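PDB 2QGY: enolase from the environmental genome shotgun sequencing of the Sargasso Sea, which is of unknown specific function but, as a magnesium-binding member of the enolase superfamily, probably abstracts a proton alpha to a carboxylate of its substrate. Local coordinates for residues Gly11-Leu16 with Arg72-Ile77; Asp28-Thr33 with Ala140-Asp145. All blocks are in the same frame, centred on the assembly; numbering follows the deposited sequence.

Contact 1: residues Gly11-Leu16 with Arg72-Ile77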
loop_
_atom_site.group_PDB
_atom_site.type_symbol
_atom_site.label_atom_id
_atom_site.label_comp_id
_atom_site.label_asym_id
_atom_site.label_seq_id
_atom_site.Cartn_x
_atom_site.Cartn_y
_atom_site.Cartn_z
ATOM N N GLY A 11 -24.261 -14.517 -7.269
ATOM C CA GLY A 11 -24.576 -15.581 -6.319
ATOM C C GLY A 11 -23.397 -15.957 -5.449
ATOM O O GLY A 11 -22.440 -15.189 -5.348
ATOM N N LYS A 12 -23.465 -17.127 -4.806
ATOM C CA LYS A 12 -22.382 -17.617 -3.958
ATOM C C LYS A 12 -21.213 -18.129 -4.811
ATOM O O LYS A 12 -21.408 -18.589 -5.923
ATOM C CB LYS A 12 -22.868 -18.736 -3.031
ATOM C CG LYS A 12 -23.802 -18.299 -1.901
ATOM C CD LYS A 12 -23.742 -19.291 -0.733
ATOM C CE LYS A 12 -25.126 -19.613 -0.163
ATOM N NZ LYS A 12 -25.468 -18.867 1.078
ATOM N N LEU A 13 -19.997 -18.030 -4.279
ATOM C CA LEU A 13 -18.821 -18.542 -4.969
ATOM C C LEU A 13 -18.502 -19.893 -4.417
ATOM O O LEU A 13 -18.657 -20.121 -3.218
ATOM C CB LEU A 13 -17.613 -17.608 -4.781
ATOM C CG LEU A 13 -17.795 -16.136 -5.146
ATOM C CD1 LEU A 13 -16.492 -15.379 -4.944
ATOM C CD2 LEU A 13 -18.275 -15.963 -6.617
ATOM N N SER A 14 -18.058 -20.806 -5.269
ATOM C CA SER A 14 -17.756 -22.149 -4.782
ATOM C C SER A 14 -16.276 -22.511 -4.765
ATOM O O SER A 14 -15.834 -23.262 -3.882
ATOM C CB SER A 14 -18.598 -23.232 -5.474
ATOM O OG SER A 14 -18.360 -23.273 -6.866
ATOM N N ARG A 15 -15.503 -21.966 -5.709
ATOM C CA ARG A 15 -14.138 -22.425 -5.856
ATOM C C ARG A 15 -13.182 -21.303 -6.230
ATOM O O ARG A 15 -13.565 -20.389 -6.940
ATOM C CB ARG A 15 -14.080 -23.535 -6.900
ATOM C CG ARG A 15 -12.902 -24.465 -6.754
ATOM C CD ARG A 15 -13.091 -25.721 -7.642
ATOM N NE ARG A 15 -14.184 -26.573 -7.165
ATOM C CZ ARG A 15 -14.024 -27.765 -6.586
ATOM N NH1 ARG A 15 -12.806 -28.269 -6.415
ATOM N NH2 ARG A 15 -15.090 -28.457 -6.179
ATOM N N LEU A 16 -11.961 -21.396 -5.698
ATOM C CA LEU A 16 -10.860 -20.509 -6.087
ATOM C C LEU A 16 -9.666 -21.342 -6.491
ATOM O O LEU A 16 -9.283 -22.267 -5.781
ATOM C CB LEU A 16 -10.481 -19.558 -4.940
ATOM C CG LEU A 16 -9.244 -18.627 -5.108
ATOM C CD1 LEU A 16 -9.465 -17.569 -6.166
ATOM C CD2 LEU A 16 -8.897 -17.969 -3.762
ATOM N N ARG A 72 -12.680 -16.324 0.855
ATOM C CA ARG A 72 -13.394 -17.037 1.916
ATOM C C ARG A 72 -14.464 -16.140 2.513
ATOM O O ARG A 72 -15.609 -16.572 2.736
ATOM C CB ARG A 72 -12.433 -17.491 3.007
ATOM C CG ARG A 72 -11.568 -18.682 2.641
ATOM C CD ARG A 72 -10.780 -19.153 3.866
ATOM N NE ARG A 72 -9.771 -20.149 3.508
ATOM C CZ ARG A 72 -8.669 -20.406 4.217
ATOM N NH1 ARG A 72 -8.399 -19.725 5.326
ATOM N NH2 ARG A 72 -7.821 -21.341 3.804
ATOM N N GLU A 73 -14.106 -14.886 2.758
ATOM C CA GLU A 73 -15.047 -13.943 3.353
ATOM C C GLU A 73 -16.242 -13.653 2.448
ATOM O O GLU A 73 -17.369 -13.543 2.909
ATOM C CB GLU A 73 -14.316 -12.651 3.750
ATOM C CG GLU A 73 -15.201 -11.595 4.405
ATOM C CD GLU A 73 -15.763 -12.010 5.779
ATOM O OE1 GLU A 73 -15.309 -13.018 6.373
ATOM O OE2 GLU A 73 -16.662 -11.295 6.273
ATOM N N ILE A 74 -16.005 -13.543 1.154
ATOM C CA ILE A 74 -17.077 -13.183 0.238
ATOM C C ILE A 74 -17.851 -14.369 -0.348
ATOM O O ILE A 74 -18.901 -14.160 -0.950
ATOM C CB ILE A 74 -16.557 -12.303 -0.910
ATOM C CG1 ILE A 74 -15.638 -13.130 -1.820
ATOM C CG2 ILE A 74 -15.853 -11.064 -0.330
ATOM C CD1 ILE A 74 -15.491 -12.600 -3.228
ATOM N N SER A 75 -17.340 -15.590 -0.172
ATOM C CA SER A 75 -17.884 -16.771 -0.884
ATOM C C SER A 75 -19.282 -17.214 -0.430
ATOM O O SER A 75 -19.968 -17.952 -1.155
ATOM C CB SER A 75 -16.916 -17.958 -0.809
ATOM O OG SER A 75 -16.736 -18.382 0.530
ATOM N N ASN A 76 -19.689 -16.772 0.757
ATOM C CA ASN A 76 -20.978 -17.165 1.346
ATOM C C ASN A 76 -22.059 -16.092 1.189
ATOM O O ASN A 76 -23.188 -16.267 1.659
ATOM C CB ASN A 76 -20.797 -17.535 2.832
ATOM C CG ASN A 76 -19.767 -16.639 3.552
ATOM O OD1 ASN A 76 -19.074 -15.830 2.925
ATOM N ND2 ASN A 76 -19.665 -16.794 4.873
ATOM N N ILE A 77 -21.698 -14.982 0.538
ATOM C CA ILE A 77 -22.629 -13.888 0.290
ATOM C C ILE A 77 -23.582 -14.334 -0.818
ATOM O O ILE A 77 -23.184 -14.452 -1.974
ATOM C CB ILE A 77 -21.892 -12.569 -0.109
ATOM C CG1 ILE A 77 -20.938 -12.108 1.013
ATOM C CG2 ILE A 77 -22.899 -11.491 -0.487
ATOM C CD1 ILE A 77 -20.261 -10.746 0.779
#
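The carbonyl oxygen of Gly11 passes that of Ile77 as the chain comes up to strand 13-21, beside the turn at the C-terminal end of helix 60-74. Lys12 lays its aliphatic chain over the turn, CB 3.5 Å from Ser75 O, and CG and CD continue past the carbonyls of Ser75 and Asn76. The chain bends near its end, and NZ comes to 3.5 Å from Asn76 O.

Leu13 makes the one backbone link: its N donates to Ser75 O (3.1 Å), with the donor tilted 25° from the carbonyl plane. Its CB packs on CB of Ser75, while CD1 meets CD1 of Ile74 at 3.4 Å, tighter than usual for two methyls. Beyond the contact, Phe71 and Ile41 also touch Leu13. Ile74 to Ile77 form a type I turn, and Ser75 OG donates to Arg72 O (3.1 Å) from above the carbonyl plane. First strand and helix end are thus joined within the N-terminal domain of the mandelate racemase/muconate lactonizing enzyme family.

The chemistry is divided: a single backbone hydrogen bond sets strand against turn, leucine and isoleucine meet on the buried side, and the partial negative charge of Asn76 O would be expected to suit the lysine amine.

Contact 2: residues Asp28-Thr33 with Ala140-Asp145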
loop_
_atom_site.group_PDB
_atom_site.type_symbol
_atom_site.label_atom_id
_atom_site.label_comp_id
_atom_site.label_asym_id
_atom_site.label_seq_id
_atom_site.Cartn_x
_atom_site.Cartn_y
_atom_site.Cartn_z
ATOM N N ASP A 28 12.466 -14.851 -27.522
ATOM C CA ASP A 28 13.840 -14.568 -28.009
ATOM C C ASP A 28 14.845 -14.360 -26.871
ATOM O O ASP A 28 15.910 -13.741 -27.061
ATOM C CB ASP A 28 13.853 -13.365 -28.990
ATOM C CG ASP A 28 12.722 -13.437 -30.017
ATOM O OD1 ASP A 28 12.643 -14.453 -30.735
ATOM O OD2 ASP A 28 11.913 -12.476 -30.107
ATOM N N GLN A 29 14.518 -14.899 -25.687
ATOM C CA GLN A 29 15.404 -14.830 -24.527
ATOM C C GLN A 29 15.755 -13.365 -24.203
ATOM O O GLN A 29 16.853 -13.048 -23.733
ATOM C CB GLN A 29 16.658 -15.717 -24.720
ATOM C CG GLN A 29 16.311 -17.187 -25.070
ATOM C CD GLN A 29 16.001 -17.392 -26.534
ATOM O OE1 GLN A 29 16.706 -16.876 -27.398
ATOM N NE2 GLN A 29 14.928 -18.105 -26.825
ATOM N N TRP A 30 14.799 -12.470 -24.466
ATOM C CA TRP A 30 15.038 -11.027 -24.307
ATOM C C TRP A 30 15.148 -10.627 -22.822
ATOM O O TRP A 30 15.996 -9.796 -22.451
ATOM C CB TRP A 30 13.930 -10.230 -25.029
ATOM C CG TRP A 30 13.946 -8.775 -24.661
ATOM C CD1 TRP A 30 13.033 -8.107 -23.908
ATOM C CD2 TRP A 30 14.976 -7.825 -24.988
ATOM N NE1 TRP A 30 13.411 -6.778 -23.777
ATOM C CE2 TRP A 30 14.604 -6.588 -24.415
ATOM C CE3 TRP A 30 16.175 -7.906 -25.704
ATOM C CZ2 TRP A 30 15.396 -5.426 -24.533
ATOM C CZ3 TRP A 30 16.968 -6.740 -25.832
ATOM C CH2 TRP A 30 16.563 -5.526 -25.253
ATOM N N SER A 31 14.307 -11.245 -21.997
ATOM C CA SER A 31 14.224 -10.970 -20.553
ATOM C C SER A 31 13.786 -12.219 -19.768
ATOM O O SER A 31 13.472 -13.246 -20.356
ATOM C CB SER A 31 13.186 -9.860 -20.328
ATOM O OG SER A 31 13.314 -9.291 -19.023
ATOM N N ASN A 32 13.782 -12.146 -18.437
ATOM C CA ASN A 32 13.016 -13.118 -17.645
ATOM C C ASN A 32 11.623 -12.521 -17.539
ATOM O O ASN A 32 11.471 -11.296 -17.397
ATOM C CB ASN A 32 13.606 -13.327 -16.242
ATOM C CG ASN A 32 15.081 -13.742 -16.270
ATOM O OD1 ASN A 32 15.446 -14.728 -16.898
ATOM N ND2 ASN A 32 15.930 -12.974 -15.576
ATOM N N THR A 33 10.606 -13.351 -17.686
ATOM C CA THR A 33 9.252 -12.929 -17.350
ATOM C C THR A 33 9.162 -12.786 -15.841
ATOM O O THR A 33 9.826 -13.506 -15.101
ATOM C CB THR A 33 8.223 -13.950 -17.826
ATOM O OG1 THR A 33 8.469 -15.188 -17.144
ATOM C CG2 THR A 33 8.364 -14.125 -19.342
ATOM N N ALA A 140 4.572 -0.452 -27.532
ATOM C CA ALA A 140 5.408 -1.516 -27.014
ATOM C C ALA A 140 6.477 -0.991 -26.101
ATOM O O ALA A 140 7.196 -0.020 -26.427
ATOM C CB ALA A 140 6.041 -2.297 -28.161
ATOM N N THR A 141 6.617 -1.654 -24.957
ATOM C CA THR A 141 7.643 -1.297 -23.995
ATOM C C THR A 141 8.869 -2.166 -24.190
ATOM O O THR A 141 8.764 -3.381 -24.294
ATOM C CB THR A 141 7.118 -1.431 -22.553
ATOM O OG1 THR A 141 6.110 -0.446 -22.349
ATOM C CG2 THR A 141 8.215 -1.231 -21.534
ATOM N N CYS A 142 10.027 -1.510 -24.284
ATOM C CA CYS A 142 11.318 -2.191 -24.463
ATOM C C CYS A 142 12.093 -2.163 -23.151
ATOM O O CYS A 142 12.715 -1.155 -22.800
ATOM C CB CYS A 142 12.166 -1.474 -25.508
ATOM S SG CYS A 142 13.565 -2.479 -25.937
ATOM N N TRP A 143 12.034 -3.257 -22.408
ATOM C CA TRP A 143 12.686 -3.326 -21.131
ATOM C C TRP A 143 13.157 -4.744 -20.858
ATOM O O TRP A 143 12.447 -5.703 -21.164
ATOM C CB TRP A 143 11.685 -2.917 -20.034
ATOM C CG TRP A 143 12.305 -2.874 -18.673
ATOM C CD1 TRP A 143 12.930 -1.799 -18.076
ATOM C CD2 TRP A 143 12.382 -3.949 -17.741
ATOM N NE1 TRP A 143 13.395 -2.154 -16.832
ATOM C CE2 TRP A 143 13.051 -3.464 -16.593
ATOM C CE3 TRP A 143 11.910 -5.280 -17.744
ATOM C CZ2 TRP A 143 13.290 -4.268 -15.469
ATOM C CZ3 TRP A 143 12.160 -6.073 -16.633
ATOM C CH2 TRP A 143 12.832 -5.564 -15.512
ATOM N N SER A 144 14.342 -4.877 -20.270
ATOM C CA SER A 144 14.819 -6.198 -19.830
ATOM C C SER A 144 15.526 -6.177 -18.463
ATOM O O SER A 144 16.196 -5.202 -18.108
ATOM C CB SER A 144 15.745 -6.833 -20.863
ATOM O OG SER A 144 16.213 -8.093 -20.379
ATOM N N ASP A 145 15.383 -7.265 -17.715
ATOM C CA ASP A 145 16.103 -7.425 -16.444
ATOM C C ASP A 145 17.459 -8.103 -16.610
ATOM O O ASP A 145 18.195 -8.252 -15.630
ATOM C CB ASP A 145 15.265 -8.170 -15.397
ATOM C CG ASP A 145 15.077 -9.645 -15.720
ATOM O OD1 ASP A 145 14.950 -9.980 -16.918
ATOM O OD2 ASP A 145 15.025 -10.459 -14.754
HETATM O O HOH W 1 10.357 -5.531 -23.714
#
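This is a polar loop-to-loop contact, with one tryptophan packed into it, between the N-terminal domain and the barrel: Trp30, Ser31 and Asn32 of the loop between strands 13-21 and 37-43 meet Cys142 to Asp145, at the C-terminal end of barrel strand 135-141 and the loop that follows.

Asp145 carries one end. Its OD1 accepts from two donors, the backbone N of Asn32 on the syn side at 2.9 Å, nearly straight at 168°, and Ser31 OG on the anti side at 2.8 Å. OD2 takes ND2 of Asn32, also syn, at 2.8 Å. The Asn32 amide stands almost perpendicular to the carboxylate (83°), yet OD2 lies close to the amide plane. Three bonds to one carboxylate should restrict its rotation and, with no lysine or arginine among these donors, would still be expected to stabilise its negative charge.

Next along, Ser144 OG donates to Trp30 O (2.7 Å); chi1 of 178° sets OG anti to its own backbone N. The same residue's CB sits over one face of the Trp30 indole, 4.0 Å from the centroid of the five-membered ring, a CH-pi contact. Two further indole atoms meet the other segment: NE1 donates to Trp143 O at 3.0 Å from well above that carbonyl's plane, and CZ2 touches Cys142 SG at 3.7 Å. A water accepts from Trp143 N and, weakly, from Trp30 NE1, and lies close to Thr141 O. Tyr153 of helix 150-162 meets the Trp30 ring edge-to-face.

With the Trp143 side chain about 8 Å from the bound magnesium ion, the arrangement is consistent with the enolase superfamily's active-site entrance, where N-terminal-domain loops cover the C-terminal end of the barrel.

Overall arrangement
From the N terminus, the chain enters strand 13-21 at contact 1, passes through the loop 28-33 of contact 2, and then forms strands 37-43 and 48-53 and helix 60-74. Contact 1 closes there, bringing the helix's end back to the start of the first strand within the N-terminal domain. The chain next runs through helices 82-93 and 99-120 to barrel strand 135-141, at whose C-terminal end contact 2 closes, joining the two domains. Contact 2 opens inside the loop of contact 1 and closes beyond it, so the two cross rather than nest. The contacts do not touch: their centres are 37 Å apart, one at the outer end of the small domain, the other beside the barrel mouth.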